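PDB 1YJ7: escJ from Escherichia coli, which probably forms part of the membrane-associated molecular platform on which the type III secretion system is assembled. Local coordinates for residues K2-A14 against N37-I51. The protein carries 3 engineered substitutions. Residues are numbered along the deposited sequence; the frame is centred on the assembly and turned at random.
Sequences KEQLYTGLTEKEA and NMTLSVAAADFVRAI. Engineered in segment 37-51: Ala-43 (natural residue Glu), Ala-44 (natural residue Lys), Ala-45 (natural residue Glu).
The side chain of Leu-5, on strand 3-6, packs between Val-42 of strand 38-42 and Phe-47 and Ile-51 of helix 47-51. Its CB rests on Leu-40 O, 3.4 Å away. CG, anti to the carbonyl carbon (chi1 -68°), sits beside Val-42 CG2 at 4.2 Å, and this torsion directs the two methyls to Val-42 and the helix. There they part: CD1 packs on Val-42 CG1 at 3.6 Å, the two side chains crossing at about a right angle, while CD2 slides past Ile-51 CD1 at 3.7 Å and also meets Phe-47 CE1. Glu-3 CG comes obliquely to the same ring, 3.3 Å from Phe-47 CD1, with the carboxylate turned 80° from the ring plane.

The strands run antiparallel but are broken by two bulges. In the first, a classic bulge, Leu-5 and Tyr-6 both face Leu-40: Leu-5 N donates to Leu-40 O (2.9 Å), and Tyr-6 N adds a weak bond to the same oxygen. In the second, a G1 bulge, Gly-8 has positive phi and Leu-9 N bonds to Met-38 O; a water bridges Gly-8 N and Thr-39 OG1. Beyond it, Ala-14 CB presses tightly on Met-38 CB at 3.5 Å.

Strand 38-42 is the middle of a three-stranded antiparallel sheet, flanked by strands 3-9 and 28-32. On the face bearing Leu-9, Leu-40 and Val-42, helix 11-23 packs through Met-17 and Leu-21 and helix 47-56 through Phe-47 and Ile-51, while Thr-7 OG1 hydrogen-bonds to Glu-11 OE1 of the second subunit.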
ATOM      1  N   LYS D   2     -30.457  -7.095 -11.029  1.00 36.26           N
ATOM      2  CA  LYS D   2     -29.506  -6.018 -11.461  1.00 35.69           C
ATOM      3  C   LYS D   2     -28.427  -5.779 -10.405  1.00 34.38           C
ATOM      4  O   LYS D   2     -28.706  -5.738  -9.207  1.00 34.69           O
ATOM      5  CB  LYS D   2     -30.246  -4.702 -11.746  1.00 36.39           C
ATOM      6  CG  LYS D   2     -31.025  -4.666 -13.077  1.00 38.91           C
ATOM      7  CD  LYS D   2     -30.112  -4.690 -14.325  1.00 41.54           C
ATOM      8  CE  LYS D   2     -30.688  -3.889 -15.503  1.00 43.23           C
ATOM      9  NZ  LYS D   2     -29.702  -3.684 -16.630  1.00 43.70           N
ATOM     10  N   GLU D   3     -27.191  -5.627 -10.874  1.00 31.87           N
ATOM     11  CA  GLU D   3     -26.037  -5.342 -10.051  1.00 30.44           C
ATOM     12  C   GLU D   3     -25.664  -3.882 -10.305  1.00 28.54           C
ATOM     13  O   GLU D   3     -25.537  -3.465 -11.452  1.00 26.76           O
ATOM     14  CB  GLU D   3     -24.896  -6.262 -10.476  1.00 30.79           C
ATOM     15  CG  GLU D   3     -23.872  -6.625  -9.416  1.00 34.25           C
ATOM     16  CD  GLU D   3     -24.463  -7.277  -8.180  1.00 33.96           C
ATOM     17  OE1 GLU D   3     -24.452  -6.606  -7.149  1.00 34.14           O
ATOM     18  OE2 GLU D   3     -24.930  -8.443  -8.240  1.00 37.66           O
ATOM     19  N   GLN D   4     -25.487  -3.118  -9.237  1.00 26.67           N
ATOM     20  CA  GLN D   4     -25.021  -1.742  -9.332  1.00 25.62           C
ATOM     21  C   GLN D   4     -23.554  -1.692  -9.729  1.00 24.18           C
ATOM     22  O   GLN D   4     -22.739  -2.489  -9.229  1.00 23.34           O
ATOM     23  CB  GLN D   4     -25.194  -1.069  -7.985  1.00 26.13           C
ATOM     24  CG  GLN D   4     -24.834   0.386  -7.939  1.00 27.72           C
ATOM     25  CD  GLN D   4     -25.038   0.955  -6.546  1.00 30.59           C
ATOM     26  OE1 GLN D   4     -24.081   1.067  -5.769  1.00 32.06           O
ATOM     27  NE2 GLN D   4     -26.283   1.306  -6.224  1.00 30.72           N
ATOM     28  N   LEU D   5     -23.226  -0.771 -10.640  1.00 21.93           N
ATOM     29  CA  LEU D   5     -21.837  -0.486 -10.996  1.00 21.33           C
ATOM     30  C   LEU D   5     -21.350   0.711 -10.173  1.00 20.89           C
ATOM     31  O   LEU D   5     -20.510   0.558  -9.276  1.00 20.08           O
ATOM     32  CB  LEU D   5     -21.695  -0.212 -12.504  1.00 20.89           C
ATOM     33  CG  LEU D   5     -21.939  -1.393 -13.433  1.00 21.30           C
ATOM     34  CD1 LEU D   5     -21.786  -1.003 -14.884  1.00 23.15           C
ATOM     35  CD2 LEU D   5     -21.050  -2.560 -13.101  1.00 24.30           C
ATOM     36  N   TYR D   6     -21.894   1.895 -10.465  1.00 20.09           N
ATOM     37  CA  TYR D   6     -21.512   3.146  -9.808  1.00 19.97           C
ATOM     38  C   TYR D   6     -22.700   4.075  -9.647  1.00 20.72           C
ATOM     39  O   TYR D   6     -23.621   4.067 -10.474  1.00 20.77           O
ATOM     40  CB  TYR D   6     -20.410   3.887 -10.579  1.00 20.20           C
ATOM     41  CG  TYR D   6     -19.147   3.089 -10.667  1.00 18.97           C
ATOM     42  CD1 TYR D   6     -18.826   2.353 -11.799  1.00 17.77           C
ATOM     43  CD2 TYR D   6     -18.300   2.999  -9.569  1.00 20.76           C
ATOM     44  CE1 TYR D   6     -17.663   1.585 -11.852  1.00 18.21           C
ATOM     45  CE2 TYR D   6     -17.155   2.231  -9.616  1.00 19.71           C
ATOM     46  CZ  TYR D   6     -16.837   1.529 -10.733  1.00 18.50           C
ATOM     47  OH  TYR D   6     -15.679   0.763 -10.719  1.00 19.89           O
ATOM     48  N   THR D   7     -22.653   4.855  -8.573  1.00 21.01           N
ATOM     49  CA  THR D   7     -23.571   5.950  -8.291  1.00 21.53           C
ATOM     50  C   THR D   7     -22.783   7.254  -8.291  1.00 21.43           C
ATOM     51  O   THR D   7     -21.555   7.260  -8.333  1.00 21.35           O
ATOM     52  CB  THR D   7     -24.235   5.755  -6.910  1.00 22.07           C
ATOM     53  OG1 THR D   7     -23.243   5.900  -5.881  1.00 21.57           O
ATOM     54  CG2 THR D   7     -24.749   4.335  -6.725  1.00 23.42           C
ATOM     55  N   GLY D   8     -23.498   8.371  -8.263  1.00 21.57           N
ATOM     56  CA  GLY D   8     -22.881   9.675  -8.105  1.00 21.99           C
ATOM     57  C   GLY D   8     -22.126  10.166  -9.306  1.00 21.81           C
ATOM     58  O   GLY D   8     -21.243  11.010  -9.186  1.00 22.26           O
ATOM     59  N   LEU D   9     -22.450   9.629 -10.482  1.00 21.42           N
ATOM     60  CA  LEU D   9     -21.684   9.931 -11.674  1.00 21.10           C
ATOM     61  C   LEU D   9     -22.172  11.222 -12.306  1.00 20.33           C
ATOM     62  O   LEU D   9     -23.376  11.501 -12.323  1.00 20.42           O
ATOM     63  CB  LEU D   9     -21.807   8.806 -12.712  1.00 20.96           C
ATOM     64  CG  LEU D   9     -21.284   7.426 -12.311  1.00 21.17           C
ATOM     65  CD1 LEU D   9     -21.657   6.389 -13.363  1.00 20.20           C
ATOM     66  CD2 LEU D   9     -19.777   7.491 -12.081  1.00 20.80           C
ATOM     67  N   THR D  10     -21.246  11.984 -12.857  1.00 19.56           N
ATOM     68  CA  THR D  10     -21.619  13.123 -13.690  1.00 19.54           C
ATOM     69  C   THR D  10     -22.278  12.612 -14.962  1.00 17.91           C
ATOM     70  O   THR D  10     -22.174  11.436 -15.308  1.00 16.82           O
ATOM     71  CB  THR D  10     -20.412  13.988 -14.072  1.00 19.30           C
ATOM     72  OG1 THR D  10     -19.536  13.234 -14.899  1.00 19.65           O
ATOM     73  CG2 THR D  10     -19.581  14.400 -12.841  1.00 22.41           C
ATOM     74  N   GLU D  11     -22.931  13.516 -15.674  1.00 16.60           N
ATOM     75  CA  GLU D  11     -23.560  13.165 -16.936  1.00 16.12           C
ATOM     76  C   GLU D  11     -22.547  12.617 -17.914  1.00 15.27           C
ATOM     77  O   GLU D  11     -22.804  11.627 -18.595  1.00 15.31           O
ATOM     78  CB  GLU D  11     -24.272  14.385 -17.528  1.00 15.55           C
ATOM     79  CG  GLU D  11     -25.543  14.703 -16.773  1.00 16.67           C
ATOM     80  CD  GLU D  11     -26.250  15.949 -17.277  1.00 17.69           C
ATOM     81  OE1 GLU D  11     -27.352  16.244 -16.749  1.00 18.45           O
ATOM     82  OE2 GLU D  11     -25.715  16.616 -18.190  1.00 16.88           O
ATOM     83  N   LYS D  12     -21.393  13.266 -17.994  1.00 15.61           N
ATOM     84  CA  LYS D  12     -20.379  12.882 -18.965  1.00 16.12           C
ATOM     85  C   LYS D  12     -19.787  11.528 -18.628  1.00 16.22           C
ATOM     86  O   LYS D  12     -19.660  10.699 -19.512  1.00 16.82           O
ATOM     87  CB  LYS D  12     -19.277  13.931 -19.048  1.00 16.95           C
ATOM     88  CG  LYS D  12     -18.110  13.560 -19.939  1.00 18.42           C
ATOM     89  CD  LYS D  12     -17.045  14.664 -19.885  1.00 22.82           C
ATOM     90  CE  LYS D  12     -15.673  14.161 -20.226  1.00 25.68           C
ATOM     91  NZ  LYS D  12     -14.664  15.283 -20.063  1.00 26.47           N
ATOM     92  N   GLU D  13     -19.446  11.303 -17.366  1.00 16.81           N
ATOM     93  CA  GLU D  13     -18.853  10.019 -16.957  1.00 17.20           C
ATOM     94  C   GLU D  13     -19.850   8.876 -17.223  1.00 16.68           C
ATOM     95  O   GLU D  13     -19.501   7.838 -17.790  1.00 16.80           O
ATOM     96  CB  GLU D  13     -18.303  10.023 -15.541  0.50 17.73           C
ATOM     97  CG  GLU D  13     -17.526   8.748 -15.260  0.50 18.80           C
ATOM     98  CD  GLU D  13     -16.192   8.960 -14.584  0.50 19.44           C
ATOM     99  OE1 GLU D  13     -16.155   9.683 -13.579  0.50 20.24           O
ATOM    100  OE2 GLU D  13     -15.194   8.382 -15.056  0.50 16.02           O
ATOM    101  N   ALA D  14     -21.091   9.083 -16.819  1.00 15.73           N
ATOM    102  CA  ALA D  14     -22.130   8.091 -17.014  1.00 15.04           C
ATOM    103  C   ALA D  14     -22.342   7.824 -18.507  1.00 14.06           C
ATOM    104  O   ALA D  14     -22.438   6.671 -18.907  1.00 13.59           O
ATOM    105  CB  ALA D  14     -23.429   8.521 -16.339  1.00 15.19           C
ATOM    106  N   ASN D  37     -27.360  13.401 -10.520  1.00 32.64           N
ATOM    107  CA  ASN D  37     -26.254  12.464 -10.748  1.00 31.32           C
ATOM    108  C   ASN D  37     -26.776  11.102 -11.152  1.00 29.08           C
ATOM    109  O   ASN D  37     -27.921  10.747 -10.872  1.00 29.04           O
ATOM    110  CB  ASN D  37     -25.372  12.336  -9.509  1.00 31.58           C
ATOM    111  CG  ASN D  37     -24.733  13.650  -9.113  1.00 33.86           C
ATOM    112  OD1 ASN D  37     -24.356  14.450  -9.969  1.00 36.95           O
ATOM    113  ND2 ASN D  37     -24.602  13.879  -7.808  1.00 36.79           N
ATOM    114  N   MET D  38     -25.917  10.326 -11.795  1.00 26.21           N
ATOM    115  CA  MET D  38     -26.341   9.109 -12.451  1.00 24.68           C
ATOM    116  C   MET D  38     -25.825   7.851 -11.760  1.00 23.17           C
ATOM    117  O   MET D  38     -24.718   7.820 -11.224  1.00 22.29           O
ATOM    118  CB  MET D  38     -25.862   9.134 -13.902  1.00 24.30           C
ATOM    119  CG  MET D  38     -26.436  10.294 -14.683  1.00 25.06           C
ATOM    120  SD  MET D  38     -28.235  10.141 -14.935  1.00 25.24           S
ATOM    121  CE  MET D  38     -28.477  11.687 -15.870  1.00 28.03           C
ATOM    122  N   THR D  39     -26.640   6.815 -11.836  1.00 22.13           N
ATOM    123  CA  THR D  39     -26.298   5.462 -11.425  1.00 21.78           C
ATOM    124  C   THR D  39     -26.385   4.529 -12.616  1.00 21.09           C
ATOM    125  O   THR D  39     -27.416   4.494 -13.310  1.00 21.26           O
ATOM    126  CB  THR D  39     -27.302   4.972 -10.361  1.00 21.42           C
ATOM    127  OG1 THR D  39     -27.158   5.752  -9.176  1.00 22.42           O
ATOM    128  CG2 THR D  39     -27.013   3.528  -9.942  1.00 22.28           C
ATOM    129  N   LEU D  40     -25.332   3.747 -12.840  1.00 19.69           N
ATOM    130  CA  LEU D  40     -25.331   2.680 -13.814  1.00 19.89           C
ATOM    131  C   LEU D  40     -25.418   1.320 -13.150  1.00 20.45           C
ATOM    132  O   LEU D  40     -24.777   1.102 -12.133  1.00 21.07           O
ATOM    133  CB  LEU D  40     -24.052   2.707 -14.665  1.00 19.66           C
ATOM    134  CG  LEU D  40     -23.854   3.945 -15.518  1.00 19.19           C
ATOM    135  CD1 LEU D  40     -22.527   3.844 -16.264  1.00 16.87           C
ATOM    136  CD2 LEU D  40     -25.014   4.145 -16.490  1.00 18.59           C
ATOM    137  N   SER D  41     -26.206   0.429 -13.745  1.00 21.15           N
ATOM    138  CA  SER D  41     -26.365  -0.962 -13.315  1.00 22.22           C
ATOM    139  C   SER D  41     -26.383  -1.889 -14.513  1.00 22.10           C
ATOM    140  O   SER D  41     -26.624  -1.473 -15.636  1.00 22.37           O
ATOM    141  CB  SER D  41     -27.668  -1.143 -12.514  1.00 22.15           C
ATOM    142  OG  SER D  41     -27.815  -0.126 -11.547  1.00 24.81           O
ATOM    143  N   VAL D  42     -26.109  -3.165 -14.285  1.00 22.51           N
ATOM    144  CA  VAL D  42     -26.087  -4.151 -15.351  1.00 23.19           C
ATOM    145  C   VAL D  42     -26.722  -5.429 -14.843  1.00 23.50           C
ATOM    146  O   VAL D  42     -26.805  -5.642 -13.637  1.00 23.96           O
ATOM    147  CB  VAL D  42     -24.643  -4.473 -15.812  1.00 23.54           C
ATOM    148  CG1 VAL D  42     -24.033  -3.279 -16.512  1.00 24.76           C
ATOM    149  CG2 VAL D  42     -23.780  -4.926 -14.599  1.00 24.50           C
ATOM    150  N   ALA D  43     -27.160  -6.277 -15.764  1.00 24.39           N
ATOM    151  CA  ALA D  43     -27.603  -7.633 -15.427  1.00 24.70           C
ATOM    152  C   ALA D  43     -26.472  -8.363 -14.726  1.00 25.08           C
ATOM    153  O   ALA D  43     -25.309  -8.206 -15.115  1.00 23.26           O
ATOM    154  CB  ALA D  43     -28.002  -8.383 -16.689  1.00 25.30           C
ATOM    155  N   ALA D  44     -26.799  -9.160 -13.701  1.00 25.28           N
ATOM    156  CA  ALA D  44     -25.786  -9.898 -12.954  1.00 25.61           C
ATOM    157  C   ALA D  44     -24.903 -10.760 -13.846  1.00 25.11           C
ATOM    158  O   ALA D  44     -23.717 -10.909 -13.588  1.00 25.81           O
ATOM    159  CB  ALA D  44     -26.443 -10.779 -11.855  1.00 26.24           C
ATOM    160  N   ALA D  45     -25.483 -11.325 -14.899  1.00 24.76           N
ATOM    161  CA  ALA D  45     -24.765 -12.229 -15.790  1.00 24.03           C
ATOM    162  C   ALA D  45     -23.727 -11.478 -16.630  1.00 22.84           C
ATOM    163  O   ALA D  45     -22.812 -12.083 -17.189  1.00 22.91           O
ATOM    164  CB  ALA D  45     -25.747 -12.969 -16.691  1.00 24.67           C
ATOM    165  N   ASP D  46     -23.879 -10.158 -16.715  1.00 21.80           N
ATOM    166  CA  ASP D  46     -22.934  -9.296 -17.424  1.00 21.35           C
ATOM    167  C   ASP D  46     -21.975  -8.529 -16.495  1.00 20.40           C
ATOM    168  O   ASP D  46     -21.134  -7.771 -16.972  1.00 20.16           O
ATOM    169  CB  ASP D  46     -23.703  -8.246 -18.239  1.00 20.90           C
ATOM    170  CG  ASP D  46     -24.429  -8.833 -19.443  1.00 24.33           C
ATOM    171  OD1 ASP D  46     -24.018  -9.888 -19.978  1.00 25.99           O
ATOM    172  OD2 ASP D  46     -25.423  -8.263 -19.942  1.00 29.04           O
ATOM    173  N   PHE D  47     -22.108  -8.689 -15.185  1.00 19.62           N
ATOM    174  CA  PHE D  47     -21.299  -7.900 -14.250  1.00 18.66           C
ATOM    175  C   PHE D  47     -19.795  -8.044 -14.453  1.00 18.78           C
ATOM    176  O   PHE D  47     -19.067  -7.036 -14.518  1.00 17.88           O
ATOM    177  CB  PHE D  47     -21.653  -8.241 -12.795  1.00 18.34           C
ATOM    178  CG  PHE D  47     -20.913  -7.410 -11.802  1.00 17.31           C
ATOM    179  CD1 PHE D  47     -21.332  -6.139 -11.493  1.00 17.77           C
ATOM    180  CD2 PHE D  47     -19.745  -7.880 -11.224  1.00 18.28           C
ATOM    181  CE1 PHE D  47     -20.637  -5.356 -10.568  1.00 18.86           C
ATOM    182  CE2 PHE D  47     -19.052  -7.117 -10.327  1.00 18.20           C
ATOM    183  CZ  PHE D  47     -19.491  -5.853  -9.997  1.00 18.44           C
ATOM    184  N   VAL D  48     -19.302  -9.279 -14.533  1.00 18.22           N
ATOM    185  CA  VAL D  48     -17.854  -9.479 -14.672  1.00 18.53           C
ATOM    186  C   VAL D  48     -17.342  -8.875 -15.975  1.00 18.45           C
ATOM    187  O   VAL D  48     -16.329  -8.193 -15.986  1.00 18.66           O
ATOM    188  CB  VAL D  48     -17.454 -10.969 -14.573  1.00 19.15           C
ATOM    189  CG1 VAL D  48     -15.989 -11.169 -14.931  1.00 19.37           C
ATOM    190  CG2 VAL D  48     -17.747 -11.484 -13.168  1.00 18.98           C
ATOM    191  N   ARG D  49     -18.066  -9.111 -17.061  1.00 18.29           N
ATOM    192  CA  ARG D  49     -17.697  -8.575 -18.357  1.00 18.91           C
ATOM    193  C   ARG D  49     -17.694  -7.045 -18.320  1.00 17.59           C
ATOM    194  O   ARG D  49     -16.789  -6.414 -18.862  1.00 17.77           O
ATOM    195  CB  ARG D  49     -18.647  -9.105 -19.434  1.00 19.81           C
ATOM    196  CG  ARG D  49     -18.254  -8.769 -20.857  1.00 23.01           C
ATOM    197  CD  ARG D  49     -18.907  -9.698 -21.881  1.00 25.97           C
ATOM    198  NE  ARG D  49     -20.373  -9.619 -21.831  1.00 29.26           N
ATOM    199  CZ  ARG D  49     -21.139  -8.996 -22.732  1.00 32.15           C
ATOM    200  NH1 ARG D  49     -20.607  -8.368 -23.769  1.00 33.22           N
ATOM    201  NH2 ARG D  49     -22.456  -8.990 -22.582  1.00 33.04           N
ATOM    202  N   ALA D  50     -18.682  -6.462 -17.653  1.00 16.64           N
ATOM    203  CA  ALA D  50     -18.789  -5.007 -17.552  1.00 16.37           C
ATOM    204  C   ALA D  50     -17.606  -4.396 -16.804  1.00 16.25           C
ATOM    205  O   ALA D  50     -17.038  -3.415 -17.238  1.00 15.75           O
ATOM    206  CB  ALA D  50     -20.085  -4.605 -16.890  1.00 16.41           C
ATOM    207  N   ILE D  51     -17.259  -4.976 -15.666  1.00 15.80           N
ATOM    208  CA  ILE D  51     -16.138  -4.493 -14.892  1.00 15.84           C
ATOM    209  C   ILE D  51     -14.814  -4.638 -15.664  1.00 15.87           C
ATOM    210  O   ILE D  51     -13.937  -3.760 -15.568  1.00 15.96           O
ATOM    211  CB  ILE D  51     -16.117  -5.220 -13.519  1.00 16.08           C
ATOM    212  CG1 ILE D  51     -17.348  -4.799 -12.702  1.00 16.70           C
ATOM    213  CG2 ILE D  51     -14.834  -4.898 -12.746  1.00 16.88           C
ATOM    214  CD1 ILE D  51     -17.511  -3.314 -12.473  1.00 18.89           C
TER
HETATM  215  O   HOH W   1     -26.486   8.578  -8.208  1.00 33.25           O